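Local coordinates for octenoyl-CoA reductase/carboxylase (Streptomyces sp., PDB 4A0S), which probably acts as an NADPH-dependent reductive carboxylase of 2-octenoyl-CoA, supplying an extender unit for cinnabaramide polyketide biosynthesis, at residues V288-R293 with G320-V325. Numbering follows the deposited sequence.
Sequences VVETGR and GLSVIV. With CO8 (octanoyl-coenzyme A), chain L.
The R293 guanidinium meets octanoyl-CoA at its edge: O8A of the ligand's 3'-phosphate lies in its plane, forked between NH2 at 2.6 Å and NH1 at 2.9 Å. NH2 also sends weak bonds to O4A and O3A of the diphosphate, so this arginine bridges the 3'-phosphate and, more weakly, the diphosphate. CG1 of V289 sits over one face of the guanidinium, offset toward its rim. The chain, extended from CG to NE, brings the guanidinium to the ligand's phosphates. R286 and Y349 also bond the ligand, as does H91 of the second subunit. Replacing R293 by alanine would remove both N-H donors to O8A and is likely to leave the 3'-phosphate without that grip and the diphosphate less firmly placed.

On the other side of 288-293, I324 is a knob in the hole formed by V288, V289, G292 and R293. Its chi1 of -68° sets CG2 over G292 CA at 3.9 Å and sends CG1-CD1 toward V288, where CD1 presses against V288 CG1 at 3.5 Å. A CB on G292 would run into I324 CG2, and one on G320 would strike V288 CG1; the lack of side chains at both glycines is consistent with the segment axes approaching to 8.5 Å, crossing at -53°. CD2 of L321 slots in beside T291, 3.4 Å from the G292 N. No hydrogen bond joins the segments; Y349 packs on V289 and I324.

This is knobs-into-holes packing of two helices, with glycines at the contact, in the Rossmann-type nucleotide-binding domain of a medium-chain dehydrogenase/reductase fold, where helix 285-303 buries one side against helix 316-325 while its R293 reaches the CoA phosphates.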
loop_
_atom_site.group_PDB
_atom_site.type_symbol
_atom_site.label_atom_id
_atom_site.label_comp_id
_atom_site.label_asym_id
_atom_site.label_seq_id
_atom_site.Cartn_x
_atom_site.Cartn_y
_atom_site.Cartn_z
ATOM N N VAL A 288 18.037 -19.082 20.224
ATOM C CA VAL A 288 17.400 -18.487 19.050
ATOM C C VAL A 288 17.945 -17.077 18.846
ATOM O O VAL A 288 18.281 -16.706 17.725
ATOM C CB VAL A 288 15.846 -18.514 19.108
ATOM C CG1 VAL A 288 15.244 -17.737 17.947
ATOM C CG2 VAL A 288 15.340 -19.943 19.068
ATOM N N VAL A 289 18.078 -16.313 19.931
ATOM C CA VAL A 289 18.612 -14.950 19.825
ATOM C C VAL A 289 20.064 -14.971 19.360
ATOM O O VAL A 289 20.412 -14.304 18.378
ATOM C CB VAL A 289 18.449 -14.138 21.139
ATOM C CG1 VAL A 289 19.211 -12.823 21.065
ATOM C CG2 VAL A 289 16.970 -13.865 21.409
ATOM N N GLU A 290 20.901 -15.750 20.046
ATOM C CA GLU A 290 22.312 -15.879 19.665
ATOM C C GLU A 290 22.429 -16.284 18.201
ATOM O O GLU A 290 23.091 -15.611 17.422
ATOM C CB GLU A 290 23.046 -16.906 20.527
ATOM C CG GLU A 290 23.168 -16.567 21.994
ATOM C CD GLU A 290 23.600 -17.768 22.817
ATOM O OE1 GLU A 290 22.721 -18.544 23.250
ATOM O OE2 GLU A 290 24.817 -17.954 23.012
ATOM N N THR A 291 21.766 -17.383 17.846
ATOM C CA THR A 291 21.794 -17.916 16.489
ATOM C C THR A 291 21.228 -16.921 15.481
ATOM O O THR A 291 21.827 -16.705 14.432
ATOM C CB THR A 291 21.049 -19.263 16.393
ATOM O OG1 THR A 291 21.636 -20.191 17.309
ATOM C CG2 THR A 291 21.130 -19.838 14.978
ATOM N N GLY A 292 20.092 -16.308 15.814
ATOM C CA GLY A 292 19.507 -15.257 14.979
ATOM C C GLY A 292 20.537 -14.185 14.705
ATOM O O GLY A 292 20.728 -13.763 13.561
ATOM N N ARG A 293 21.218 -13.767 15.769
ATOM C CA ARG A 293 22.310 -12.809 15.678
ATOM C C ARG A 293 23.429 -13.291 14.758
ATOM O O ARG A 293 23.887 -12.535 13.910
ATOM C CB ARG A 293 22.868 -12.500 17.064
ATOM C CG ARG A 293 22.001 -11.579 17.885
ATOM C CD ARG A 293 22.305 -11.736 19.358
ATOM N NE ARG A 293 22.022 -10.514 20.102
ATOM C CZ ARG A 293 22.018 -10.431 21.428
ATOM N NH1 ARG A 293 22.272 -11.505 22.167
ATOM N NH2 ARG A 293 21.755 -9.274 22.015
ATOM N N GLY A 320 11.575 -18.250 14.852
ATOM C CA GLY A 320 12.112 -17.343 15.850
ATOM C C GLY A 320 13.332 -16.660 15.294
ATOM O O GLY A 320 13.537 -15.471 15.505
ATOM N N LEU A 321 14.136 -17.420 14.556
ATOM C CA LEU A 321 15.301 -16.868 13.868
ATOM C C LEU A 321 14.859 -15.842 12.826
ATOM O O LEU A 321 15.406 -14.749 12.763
ATOM C CB LEU A 321 16.100 -17.984 13.203
ATOM C CG LEU A 321 16.547 -19.096 14.156
ATOM C CD1 LEU A 321 16.940 -20.350 13.377
ATOM C CD2 LEU A 321 17.697 -18.578 14.970
ATOM N N SER A 322 13.846 -16.208 12.037
ATOM C CA SER A 322 13.341 -15.368 10.946
ATOM C C SER A 322 12.934 -14.003 11.468
ATOM O O SER A 322 13.268 -12.983 10.859
ATOM C CB SER A 322 12.168 -16.042 10.249
ATOM O OG SER A 322 12.619 -17.200 9.585
ATOM N N VAL A 323 12.251 -13.990 12.611
ATOM C CA VAL A 323 11.862 -12.745 13.266
ATOM C C VAL A 323 13.081 -11.929 13.696
ATOM O O VAL A 323 13.115 -10.710 13.538
ATOM C CB VAL A 323 10.926 -12.994 14.481
ATOM C CG1 VAL A 323 10.708 -11.720 15.244
ATOM C CG2 VAL A 323 9.598 -13.502 14.001
ATOM N N ILE A 324 14.091 -12.603 14.216
ATOM C CA ILE A 324 15.261 -11.889 14.719
ATOM C C ILE A 324 16.093 -11.313 13.582
ATOM O O ILE A 324 16.523 -10.154 13.631
ATOM C CB ILE A 324 16.123 -12.797 15.617
ATOM C CG1 ILE A 324 15.352 -13.098 16.909
ATOM C CG2 ILE A 324 17.472 -12.112 15.931
ATOM C CD1 ILE A 324 15.874 -14.278 17.664
ATOM N N VAL A 325 16.276 -12.124 12.546
ATOM C CA VAL A 325 17.202 -11.812 11.463
ATOM C C VAL A 325 16.724 -10.698 10.531
ATOM O O VAL A 325 17.532 -9.956 9.999
ATOM C CB VAL A 325 17.551 -13.082 10.676
ATOM C CG1 VAL A 325 16.434 -13.455 9.698
ATOM C CG2 VAL A 325 18.858 -12.933 9.988
HETATM N N1A CO8 L . 22.640 -5.423 33.487
HETATM C C2A CO8 L . 23.463 -4.860 32.606
HETATM N N3A CO8 L . 23.385 -5.136 31.307
HETATM C C4A CO8 L . 22.461 -6.003 30.846
HETATM C C5A CO8 L . 21.587 -6.610 31.741
HETATM C C6A CO8 L . 21.695 -6.300 33.096
HETATM N N6A CO8 L . 20.878 -6.852 33.992
HETATM N N7A CO8 L . 20.786 -7.411 31.041
HETATM C C8A CO8 L . 21.138 -7.315 29.759
HETATM N N9A CO8 L . 22.166 -6.464 29.631
HETATM C C1B CO8 L . 22.842 -6.071 28.341
HETATM C C2B CO8 L . 23.707 -7.147 27.667
HETATM O O2B CO8 L . 24.896 -6.540 27.139
HETATM C C3B CO8 L . 22.814 -7.663 26.535
HETATM O O3B CO8 L . 23.598 -8.050 25.401
HETATM P P3B CO8 L . 23.592 -9.582 24.879
HETATM O O7A CO8 L . 24.014 -10.463 26.175
HETATM O O8A CO8 L . 22.047 -9.943 24.558
HETATM O O9A CO8 L . 24.488 -9.757 23.711
HETATM C C4B CO8 L . 22.023 -6.427 26.148
HETATM O O4B CO8 L . 21.752 -5.760 27.406
HETATM C C5B CO8 L . 20.737 -6.841 25.392
HETATM O O5B CO8 L . 20.071 -5.703 24.790
HETATM P P1A CO8 L . 20.560 -5.049 23.366
HETATM O O1A CO8 L . 19.419 -3.950 22.977
HETATM O O2A CO8 L . 21.924 -4.458 23.439
HETATM O O3A CO8 L . 20.517 -6.227 22.222
HETATM P P2A CO8 L . 19.385 -6.342 21.044
HETATM O O4A CO8 L . 19.549 -7.850 20.503
HETATM O O5A CO8 L . 19.461 -5.328 19.943
HETATM O O6A CO8 L . 17.947 -6.332 21.782
HETATM C CBP CO8 L . 15.660 -5.626 22.224
HETATM C CCP CO8 L . 16.828 -5.619 21.234
HETATM C CDP CO8 L . 15.235 -7.089 22.428
HETATM C CEP CO8 L . 14.512 -4.819 21.598
HETATM C CAP CO8 L . 16.155 -4.999 23.561
HETATM O OAP CO8 L . 16.793 -3.731 23.310
HETATM C C9P CO8 L . 15.008 -4.754 24.546
HETATM O O9P CO8 L . 14.447 -5.686 25.136
HETATM N N8P CO8 L . 14.701 -3.462 24.667
HETATM C C7P CO8 L . 13.611 -2.965 25.500
HETATM C C6P CO8 L . 12.291 -3.333 24.815
HETATM C C5P CO8 L . 11.216 -3.494 25.886
HETATM O O5P CO8 L . 11.060 -4.564 26.477
HETATM N N4P CO8 L . 10.514 -2.393 26.150
HETATM C C3P CO8 L . 10.723 -1.121 25.442
HETATM C C2P CO8 L . 9.554 -0.209 25.767
HETATM S S1P CO8 L . 8.060 -0.569 24.754
HETATM C "C1'" CO8 L . 7.274 0.916 25.126
HETATM O "O1'" CO8 L . 6.665 1.020 26.196
HETATM C "C2'" CO8 L . 7.415 1.965 24.220
HETATM C "C3'" CO8 L . 6.819 3.204 24.432
HETATM C "C4'" CO8 L . 6.898 4.256 23.509
HETATM C "C5'" CO8 L . 7.821 4.035 22.306
HETATM C "C6'" CO8 L . 8.037 5.358 21.548
HETATM C "C7'" CO8 L . 9.196 5.149 20.588
HETATM C "C8'" CO8 L . 9.389 6.392 19.737
#